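Local coordinates for protein beta-N-acetylhexosaminidase (Streptomyces plicatus, PDB 1JAK) that hydrolyses terminal, non-reducing beta-linked N-acetylhexosamine residues, as a family 20 glycoside hydrolase working by substrate-assisted catalysis, at residues A[47-52]-A[76-81]; A[87-92]-A[110-115]; A[297-302]-A[337-342]. All blocks are in the same frame, centred on the assembly; numbering follows the deposited sequence.

Contact 1 (A[47-52]-A[76-81]); sequences THIRVD and LPVTAH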
loop_
_atom_site.group_PDB
_atom_site.type_symbol
_atom_site.label_atom_id
_atom_site.label_comp_id
_atom_site.label_asym_id
_atom_site.label_seq_id
_atom_site.Cartn_x
_atom_site.Cartn_y
_atom_site.Cartn_z
ATOM N N THR A 47 8.708 -32.369 2.736
ATOM C CA THR A 47 8.162 -31.444 3.722
ATOM C C THR A 47 6.671 -31.179 3.549
ATOM O O THR A 47 6.200 -30.888 2.448
ATOM C CB THR A 47 8.907 -30.094 3.698
ATOM O OG1 THR A 47 10.270 -30.293 4.095
ATOM C CG2 THR A 47 8.246 -29.103 4.657
ATOM N N HIS A 48 5.939 -31.292 4.653
ATOM C CA HIS A 48 4.502 -31.046 4.680
ATOM C C HIS A 48 4.264 -29.718 5.391
ATOM O O HIS A 48 5.064 -29.305 6.228
ATOM C CB HIS A 48 3.780 -32.142 5.471
ATOM C CG HIS A 48 3.666 -33.447 4.749
ATOM N ND1 HIS A 48 4.613 -33.890 3.851
ATOM C CD2 HIS A 48 2.732 -34.425 4.821
ATOM C CE1 HIS A 48 4.268 -35.083 3.401
ATOM N NE2 HIS A 48 3.131 -35.431 3.974
ATOM N N ILE A 49 3.169 -29.050 5.042
ATOM C CA ILE A 49 2.800 -27.797 5.687
ATOM C C ILE A 49 1.599 -28.147 6.559
ATOM O O ILE A 49 0.512 -28.426 6.052
ATOM C CB ILE A 49 2.406 -26.716 4.658
ATOM C CG1 ILE A 49 3.648 -26.280 3.874
ATOM C CG2 ILE A 49 1.783 -25.516 5.366
ATOM C CD1 ILE A 49 3.343 -25.407 2.675
ATOM N N ARG A 50 1.818 -28.161 7.870
ATOM C CA ARG A 50 0.773 -28.491 8.831
ATOM C C ARG A 50 0.063 -27.224 9.283
ATOM O O ARG A 50 0.704 -26.266 9.707
ATOM C CB ARG A 50 1.390 -29.197 10.043
ATOM C CG ARG A 50 0.421 -29.515 11.183
ATOM C CD ARG A 50 -0.625 -30.543 10.787
ATOM N NE ARG A 50 -1.206 -31.204 11.956
ATOM C CZ ARG A 50 -2.009 -30.616 12.839
ATOM N NH1 ARG A 50 -2.345 -29.342 12.697
ATOM N NH2 ARG A 50 -2.469 -31.306 13.874
ATOM N N VAL A 51 -1.263 -27.228 9.182
ATOM C CA VAL A 51 -2.074 -26.085 9.584
ATOM C C VAL A 51 -3.192 -26.552 10.509
ATOM O O VAL A 51 -3.441 -27.751 10.637
ATOM C CB VAL A 51 -2.722 -25.396 8.365
ATOM C CG1 VAL A 51 -1.647 -24.914 7.403
ATOM C CG2 VAL A 51 -3.668 -26.362 7.665
ATOM N N ASP A 52 -3.863 -25.603 11.154
ATOM C CA ASP A 52 -4.969 -25.949 12.036
ATOM C C ASP A 52 -6.151 -26.362 11.176
ATOM O O ASP A 52 -6.231 -26.004 10.000
ATOM C CB ASP A 52 -5.365 -24.758 12.909
ATOM C CG ASP A 52 -4.233 -24.284 13.789
ATOM O OD1 ASP A 52 -3.553 -25.138 14.397
ATOM O OD2 ASP A 52 -4.029 -23.057 13.882
ATOM N N LEU A 76 4.695 -30.280 -1.331
ATOM C CA LEU A 76 4.299 -29.400 -0.233
ATOM C C LEU A 76 2.807 -29.460 0.071
ATOM O O LEU A 76 2.098 -28.459 -0.028
ATOM C CB LEU A 76 4.700 -27.958 -0.551
ATOM C CG LEU A 76 6.209 -27.706 -0.602
ATOM C CD1 LEU A 76 6.481 -26.348 -1.225
ATOM C CD2 LEU A 76 6.788 -27.789 0.801
ATOM N N PRO A 77 2.308 -30.642 0.457
ATOM C CA PRO A 77 0.882 -30.773 0.766
ATOM C C PRO A 77 0.513 -29.989 2.023
ATOM O O PRO A 77 1.319 -29.871 2.946
ATOM C CB PRO A 77 0.715 -32.276 0.955
ATOM C CG PRO A 77 2.021 -32.667 1.575
ATOM C CD PRO A 77 3.027 -31.897 0.744
ATOM N N VAL A 78 -0.699 -29.444 2.041
ATOM C CA VAL A 78 -1.195 -28.689 3.189
ATOM C C VAL A 78 -2.188 -29.604 3.903
ATOM O O VAL A 78 -3.198 -30.008 3.327
ATOM C CB VAL A 78 -1.892 -27.387 2.741
ATOM C CG1 VAL A 78 -2.451 -26.640 3.950
ATOM C CG2 VAL A 78 -0.897 -26.512 1.997
ATOM N N THR A 79 -1.888 -29.928 5.155
ATOM C CA THR A 79 -2.719 -30.839 5.933
ATOM C C THR A 79 -2.974 -30.368 7.360
ATOM O O THR A 79 -2.192 -29.604 7.925
ATOM C CB THR A 79 -2.054 -32.232 5.988
ATOM O OG1 THR A 79 -2.765 -33.076 6.898
ATOM C CG2 THR A 79 -0.602 -32.107 6.441
ATOM N N ALA A 80 -4.074 -30.844 7.938
ATOM C CA ALA A 80 -4.444 -30.497 9.304
ATOM C C ALA A 80 -4.149 -31.660 10.251
ATOM O O ALA A 80 -4.722 -31.752 11.337
ATOM C CB ALA A 80 -5.923 -30.131 9.367
ATOM N N HIS A 81 -3.256 -32.552 9.827
ATOM C CA HIS A 81 -2.877 -33.701 10.643
ATOM C C HIS A 81 -1.389 -34.007 10.484
ATOM O O HIS A 81 -0.784 -33.660 9.469
ATOM C CB HIS A 81 -3.702 -34.932 10.253
ATOM C CG HIS A 81 -5.181 -34.720 10.346
ATOM N ND1 HIS A 81 -5.947 -34.329 9.269
ATOM C CD2 HIS A 81 -6.031 -34.811 11.398
ATOM C CE1 HIS A 81 -7.204 -34.189 9.652
ATOM N NE2 HIS A 81 -7.281 -34.474 10.939
HETATM O O HOH W 1 6.493 -31.855 -0.085
#

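Contact 2 (A[87-92]-A[110-115]); sequences RLRLAG and TITARK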
loop_
_atom_site.group_PDB
_atom_site.type_symbol
_atom_site.label_atom_id
_atom_site.label_comp_id
_atom_site.label_asym_id
_atom_site.label_seq_id
_atom_site.Cartn_x
_atom_site.Cartn_y
_atom_site.Cartn_z
ATOM N N ARG A 87 5.020 -25.634 10.230
ATOM C CA ARG A 87 3.741 -25.588 10.921
ATOM C C ARG A 87 3.233 -24.172 11.131
ATOM O O ARG A 87 3.970 -23.298 11.586
ATOM C CB ARG A 87 3.849 -26.287 12.278
ATOM C CG ARG A 87 2.579 -26.215 13.126
ATOM C CD ARG A 87 2.032 -27.604 13.419
ATOM N NE ARG A 87 0.907 -27.593 14.355
ATOM C CZ ARG A 87 -0.291 -27.070 14.101
ATOM N NH1 ARG A 87 -0.547 -26.498 12.930
ATOM N NH2 ARG A 87 -1.245 -27.127 15.024
ATOM N N LEU A 88 1.968 -23.964 10.785
ATOM C CA LEU A 88 1.317 -22.674 10.959
ATOM C C LEU A 88 0.253 -22.925 12.020
ATOM O O LEU A 88 -0.680 -23.696 11.801
ATOM C CB LEU A 88 0.664 -22.223 9.647
ATOM C CG LEU A 88 1.576 -22.215 8.415
ATOM C CD1 LEU A 88 0.807 -21.667 7.217
ATOM C CD2 LEU A 88 2.811 -21.368 8.685
ATOM N N ARG A 89 0.399 -22.291 13.177
ATOM C CA ARG A 89 -0.560 -22.510 14.248
ATOM C C ARG A 89 -1.128 -21.256 14.882
ATOM O O ARG A 89 -0.415 -20.282 15.121
ATOM C CB ARG A 89 0.068 -23.392 15.331
ATOM C CG ARG A 89 1.401 -22.896 15.859
ATOM C CD ARG A 89 2.079 -23.966 16.709
ATOM N NE ARG A 89 1.340 -24.254 17.936
ATOM C CZ ARG A 89 1.325 -23.461 19.002
ATOM N NH1 ARG A 89 2.011 -22.325 18.995
ATOM N NH2 ARG A 89 0.626 -23.801 20.076
ATOM N N LEU A 90 -2.430 -21.300 15.146
ATOM C CA LEU A 90 -3.131 -20.194 15.778
ATOM C C LEU A 90 -3.246 -20.527 17.256
ATOM O O LEU A 90 -3.767 -21.581 17.625
ATOM C CB LEU A 90 -4.523 -20.029 15.169
ATOM C CG LEU A 90 -4.553 -19.646 13.690
ATOM C CD1 LEU A 90 -5.978 -19.711 13.167
ATOM C CD2 LEU A 90 -3.971 -18.250 13.515
ATOM N N ALA A 91 -2.745 -19.633 18.099
ATOM C CA ALA A 91 -2.792 -19.842 19.537
ATOM C C ALA A 91 -2.677 -18.517 20.269
ATOM O O ALA A 91 -2.385 -17.484 19.665
ATOM C CB ALA A 91 -1.662 -20.767 19.960
ATOM N N GLY A 92 -2.918 -18.549 21.575
ATOM C CA GLY A 92 -2.815 -17.340 22.365
ATOM C C GLY A 92 -1.367 -16.906 22.403
ATOM O O GLY A 92 -0.465 -17.717 22.193
ATOM N N THR A 110 8.194 -23.237 12.744
ATOM C CA THR A 110 6.857 -23.048 13.275
ATOM C C THR A 110 6.531 -21.568 13.363
ATOM O O THR A 110 7.284 -20.791 13.950
ATOM C CB THR A 110 6.710 -23.658 14.679
ATOM O OG1 THR A 110 6.954 -25.068 14.615
ATOM C CG2 THR A 110 5.306 -23.417 15.219
ATOM N N ILE A 111 5.412 -21.188 12.759
ATOM C CA ILE A 111 4.952 -19.808 12.797
ATOM C C ILE A 111 3.689 -19.821 13.643
ATOM O O ILE A 111 2.715 -20.497 13.311
ATOM C CB ILE A 111 4.627 -19.277 11.388
ATOM C CG1 ILE A 111 5.910 -19.222 10.553
ATOM C CG2 ILE A 111 3.993 -17.887 11.484
ATOM C CD1 ILE A 111 5.689 -18.818 9.105
ATOM N N THR A 112 3.720 -19.086 14.749
ATOM C CA THR A 112 2.585 -19.024 15.658
ATOM C C THR A 112 2.017 -17.610 15.712
ATOM O O THR A 112 2.767 -16.639 15.751
ATOM C CB THR A 112 3.004 -19.438 17.084
ATOM O OG1 THR A 112 3.604 -20.740 17.050
ATOM C CG2 THR A 112 1.795 -19.463 18.006
ATOM N N ALA A 113 0.693 -17.504 15.717
ATOM C CA ALA A 113 0.032 -16.202 15.772
ATOM C C ALA A 113 -1.375 -16.339 16.337
ATOM O O ALA A 113 -1.891 -17.449 16.472
ATOM C CB ALA A 113 -0.025 -15.589 14.378
ATOM N N ARG A 114 -1.998 -15.210 16.665
ATOM C CA ARG A 114 -3.353 -15.232 17.198
ATOM C C ARG A 114 -4.354 -15.262 16.050
ATOM O O ARG A 114 -5.420 -15.864 16.161
ATOM C CB ARG A 114 -3.613 -13.999 18.070
ATOM C CG ARG A 114 -2.699 -13.877 19.278
ATOM C CD ARG A 114 -3.008 -12.607 20.063
ATOM N NE ARG A 114 -4.330 -12.653 20.683
ATOM C CZ ARG A 114 -4.627 -13.384 21.754
ATOM N NH1 ARG A 114 -3.696 -14.133 22.330
ATOM N NH2 ARG A 114 -5.859 -13.374 22.247
ATOM N N LYS A 115 -4.005 -14.610 14.944
ATOM C CA LYS A 115 -4.887 -14.562 13.783
ATOM C C LYS A 115 -4.174 -14.875 12.471
ATOM O O LYS A 115 -2.946 -14.838 12.394
ATOM C CB LYS A 115 -5.562 -13.190 13.694
ATOM C CG LYS A 115 -6.524 -12.911 14.843
ATOM C CD LYS A 115 -7.426 -11.728 14.542
ATOM C CE LYS A 115 -8.485 -11.553 15.621
ATOM N NZ LYS A 115 -9.411 -10.426 15.313
#

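Contact 3 (A[297-302]-A[337-342]); sequences FVDDVI and QPIVAK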
loop_
_atom_site.group_PDB
_atom_site.type_symbol
_atom_site.label_atom_id
_atom_site.label_comp_id
_atom_site.label_asym_id
_atom_site.label_seq_id
_atom_site.Cartn_x
_atom_site.Cartn_y
_atom_site.Cartn_z
ATOM N N PHE A 297 -25.211 13.912 -6.792
ATOM C CA PHE A 297 -24.153 13.165 -7.467
ATOM C C PHE A 297 -23.211 12.523 -6.446
ATOM O O PHE A 297 -22.941 11.321 -6.500
ATOM C CB PHE A 297 -23.364 14.114 -8.376
ATOM C CG PHE A 297 -22.102 13.518 -8.930
ATOM C CD1 PHE A 297 -22.151 12.585 -9.958
ATOM C CD2 PHE A 297 -20.863 13.884 -8.413
ATOM C CE1 PHE A 297 -20.980 12.022 -10.465
ATOM C CE2 PHE A 297 -19.687 13.325 -8.912
ATOM C CZ PHE A 297 -19.749 12.392 -9.940
ATOM N N VAL A 298 -22.716 13.327 -5.511
ATOM C CA VAL A 298 -21.802 12.827 -4.493
ATOM C C VAL A 298 -22.444 11.736 -3.642
ATOM O O VAL A 298 -21.813 10.721 -3.347
ATOM C CB VAL A 298 -21.309 13.963 -3.575
ATOM C CG1 VAL A 298 -20.525 13.386 -2.401
ATOM C CG2 VAL A 298 -20.425 14.919 -4.372
ATOM N N ASP A 299 -23.699 11.937 -3.252
ATOM C CA ASP A 299 -24.385 10.943 -2.440
ATOM C C ASP A 299 -24.531 9.630 -3.208
ATOM O O ASP A 299 -24.279 8.556 -2.655
ATOM C CB ASP A 299 -25.755 11.464 -2.000
ATOM C CG ASP A 299 -26.428 10.549 -0.991
ATOM O OD1 ASP A 299 -26.935 9.489 -1.402
ATOM O OD2 ASP A 299 -26.436 10.883 0.212
ATOM N N ASP A 300 -24.920 9.714 -4.480
ATOM C CA ASP A 300 -25.079 8.512 -5.299
ATOM C C ASP A 300 -23.767 7.739 -5.419
ATOM O O ASP A 300 -23.735 6.518 -5.248
ATOM C CB ASP A 300 -25.572 8.855 -6.713
ATOM C CG ASP A 300 -27.037 9.257 -6.753
ATOM O OD1 ASP A 300 -27.794 8.895 -5.827
ATOM O OD2 ASP A 300 -27.434 9.922 -7.730
ATOM N N VAL A 301 -22.686 8.453 -5.719
ATOM C CA VAL A 301 -21.383 7.816 -5.875
ATOM C C VAL A 301 -20.851 7.200 -4.582
ATOM O O VAL A 301 -20.425 6.044 -4.572
ATOM C CB VAL A 301 -20.341 8.813 -6.427
ATOM C CG1 VAL A 301 -18.949 8.191 -6.396
ATOM C CG2 VAL A 301 -20.705 9.192 -7.854
ATOM N N ILE A 302 -20.876 7.962 -3.495
ATOM C CA ILE A 302 -20.385 7.453 -2.221
ATOM C C ILE A 302 -21.227 6.267 -1.751
ATOM O O ILE A 302 -20.703 5.306 -1.179
ATOM C CB ILE A 302 -20.382 8.567 -1.148
ATOM C CG1 ILE A 302 -19.306 9.603 -1.498
ATOM C CG2 ILE A 302 -20.146 7.972 0.233
ATOM C CD1 ILE A 302 -19.206 10.769 -0.525
ATOM N N GLN A 337 -18.816 15.346 4.151
ATOM C CA GLN A 337 -18.259 14.398 5.116
ATOM C C GLN A 337 -19.326 13.513 5.759
ATOM O O GLN A 337 -19.139 12.301 5.878
ATOM C CB GLN A 337 -17.470 15.119 6.211
ATOM C CG GLN A 337 -16.168 15.744 5.738
ATOM C CD GLN A 337 -15.351 16.305 6.884
ATOM O OE1 GLN A 337 -14.660 15.568 7.589
ATOM N NE2 GLN A 337 -15.438 17.617 7.086
ATOM N N PRO A 338 -20.461 14.101 6.176
ATOM C CA PRO A 338 -21.520 13.301 6.802
ATOM C C PRO A 338 -22.055 12.173 5.921
ATOM O O PRO A 338 -22.569 11.176 6.428
ATOM C CB PRO A 338 -22.596 14.341 7.115
ATOM C CG PRO A 338 -21.792 15.581 7.371
ATOM C CD PRO A 338 -20.784 15.539 6.247
ATOM N N ILE A 339 -21.938 12.334 4.606
ATOM C CA ILE A 339 -22.422 11.323 3.671
ATOM C C ILE A 339 -21.675 10.000 3.845
ATOM O O ILE A 339 -22.252 8.926 3.669
ATOM C CB ILE A 339 -22.281 11.807 2.207
ATOM C CG1 ILE A 339 -23.114 13.079 2.005
ATOM C CG2 ILE A 339 -22.741 10.719 1.242
ATOM C CD1 ILE A 339 -23.036 13.665 0.598
ATOM N N VAL A 340 -20.394 10.082 4.193
ATOM C CA VAL A 340 -19.584 8.885 4.395
ATOM C C VAL A 340 -20.123 8.092 5.587
ATOM O O VAL A 340 -20.296 6.874 5.508
ATOM C CB VAL A 340 -18.103 9.257 4.643
ATOM C CG1 VAL A 340 -17.264 7.997 4.835
ATOM C CG2 VAL A 340 -17.575 10.066 3.462
ATOM N N ALA A 341 -20.393 8.790 6.688
ATOM C CA ALA A 341 -20.924 8.149 7.888
ATOM C C ALA A 341 -22.330 7.615 7.614
ATOM O O ALA A 341 -22.737 6.588 8.165
ATOM C CB ALA A 341 -20.959 9.145 9.044
ATOM N N LYS A 342 -23.071 8.324 6.769
ATOM C CA LYS A 342 -24.427 7.921 6.407
ATOM C C LYS A 342 -24.405 6.507 5.837
ATOM O O LYS A 342 -25.331 5.721 6.049
ATOM C CB LYS A 342 -24.995 8.884 5.362
ATOM C CG LYS A 342 -26.321 8.453 4.757
ATOM C CD LYS A 342 -26.755 9.427 3.672
ATOM C CE LYS A 342 -28.030 8.970 2.988
ATOM N NZ LYS A 342 -28.436 9.922 1.913
#

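Contact 1 (A[47-52]-A[76-81])
I49 and R50 run parallel to V78 and T79, each pair in register, and three backbone hydrogen bonds stitch the two strands together. The ladder is short, and the six-residue segments diverge by 45° end to end. I49 N donates to P77 O at 2.9 Å and I49 O accepts from T79 N, while V51 N continues the ladder to T79 O at 2.8 Å. CA-H...O contacts fill in between, among them A80 CA to V51 O. Before the ladder begins, a water bridges the backbones, donating to T47 O and accepting from L76 N.

The two strands are the flanks of a beta-alpha-beta crossover in which helix 55-72 makes the connection, here in the smaller family 20 domain that accompanies the catalytic barrel. On the face that carries I49 and V78, V51 CG2 meets V78 CG1 at 3.9 Å and I49 CB lies 4.2 Å from V78 CG2; V78 also touches D62 of the helix, and V51 touches R58.

On the other face, with R50 and T79, P77 CG sits 3.5 Å from the H48 ring centroid and 5° off the ring normal, a CH-pi contact. R50, its CG anti to the backbone N (chi1 176°), bends at chi2, and the guanidinium ends against A80 and H81. A80 O lies 3.3 Å above the R50 guanidinium plane, over its centre, and the angle to NH2 is too poor for a hydrogen bond. NE reaches G82 O in a weak hydrogen bond, and NH1 gives another weak one to V51 O. H81 N donates to T79 OG1 at 3.0 Å, forming an ST turn.

Contact 2 (A[87-92]-A[110-115])
T112 OG1 lies at the edge of the R89 guanidinium, 4° out of its plane, and accepts a hydrogen bond from R89 NH1 at 3.0 Å. The R87 guanidinium has R89 CB 3.8 Å above one face, over its centre, while its NH2 makes a salt bridge with D52 OD1. G92 CA and A91 O approach the R114 guanidinium obliquely, and R114 NH1 is hydrogen-bonded to G93 O.

The R89 chain runs alongside the T112 side chain; with CG between the backbone N and the carbonyl carbon (chi1 53°), that methylene comes within 3.3 Å of T112 OG1, and R89 CD rests against T110 CG2 at 3.6 Å. An alanine at R89 would probably leave T112 OG1 without this donor and open a gap beside the T110 methyl.

The backbones form a parallel ladder: I111 N to R87 O, R89 N to I111 O and A113 N to R89 O, with A91 N to A113 O continuing it just past strand 86-90. On the face of L88 and I111, L88 CD2 packs against I111 CD1 at 3.9 Å. Farther on, L90 CD2 comes 3.5 Å from K115 C, and K115 is the N-cap residue of helix 116-129.

L90, I111 and A113 all touch L119 of that helix, and L88 and L90 also meet helix 55-72. Within the sheet, strand 86-90 has strand 49-50 as its other neighbour, and strand 108-113 pairs antiparallel with strand 100-105.

Contact 3 (A[297-302]-A[337-342])
K342 and I339 of helix 326-342 meet D299, V298 and I302 of helix 292-307, two successive helices from the outer layer of the catalytic (beta/alpha)8, or TIM, barrel. The segments run in broadly the same direction, 33° apart, with axes 9.9 Å from each other at closest approach.

I339 supplies the apolar middle. Its CB is directed from CA toward the facing helix and carries two branches. The CG2 branch, anti to the backbone N, lodges 3.9 Å from I302 CG2 and 3.8 Å from D299 OD2, thereby touching both the apolar and the acidic part of that helix. The other branch runs through CG1, which stands anti to the carbonyl carbon (chi1 -61°), and finishes with CD1 at 3.9 Å from V298 CG1. Next to this pair, I302 CD1 and V340 CG2 approach more loosely, at 4.4 Å.

On the more exposed side, K342 stretches out in an extended chain, crossing D299 at about a right angle. Its CD and CE pass near D299 OD2 before NZ closes a salt bridge to that oxygen at 2.8 Å, arriving on its syn side, 22° out of the carboxylate plane. The second oxygen, D299 OD1, is hydrogen-bonded to Y343 OH.

Overall arrangement
Starting from the N terminus, contact 1 closes first, across the loop that holds helix 55-72; contact 2 follows, spanning a stretch that contains strand 100-105; contact 3 comes much later, across strand 313-315 and most of helix 326-342. The three are in series, none nested or crossing. Contacts 1 and 2 belong to one sheet: strand 49-50 pairs with both 78-79 and 86-90, and the two contacts touch directly, through probable hydrogen bonds from L88 N to R50 O and from L90 N to D52 OD2. Contact 3 ties helix 292-307 to helix 326-342 on the outside of the catalytic barrel, its centre about 46 Å from that of contact 1 and about 40 Å from that of contact 2.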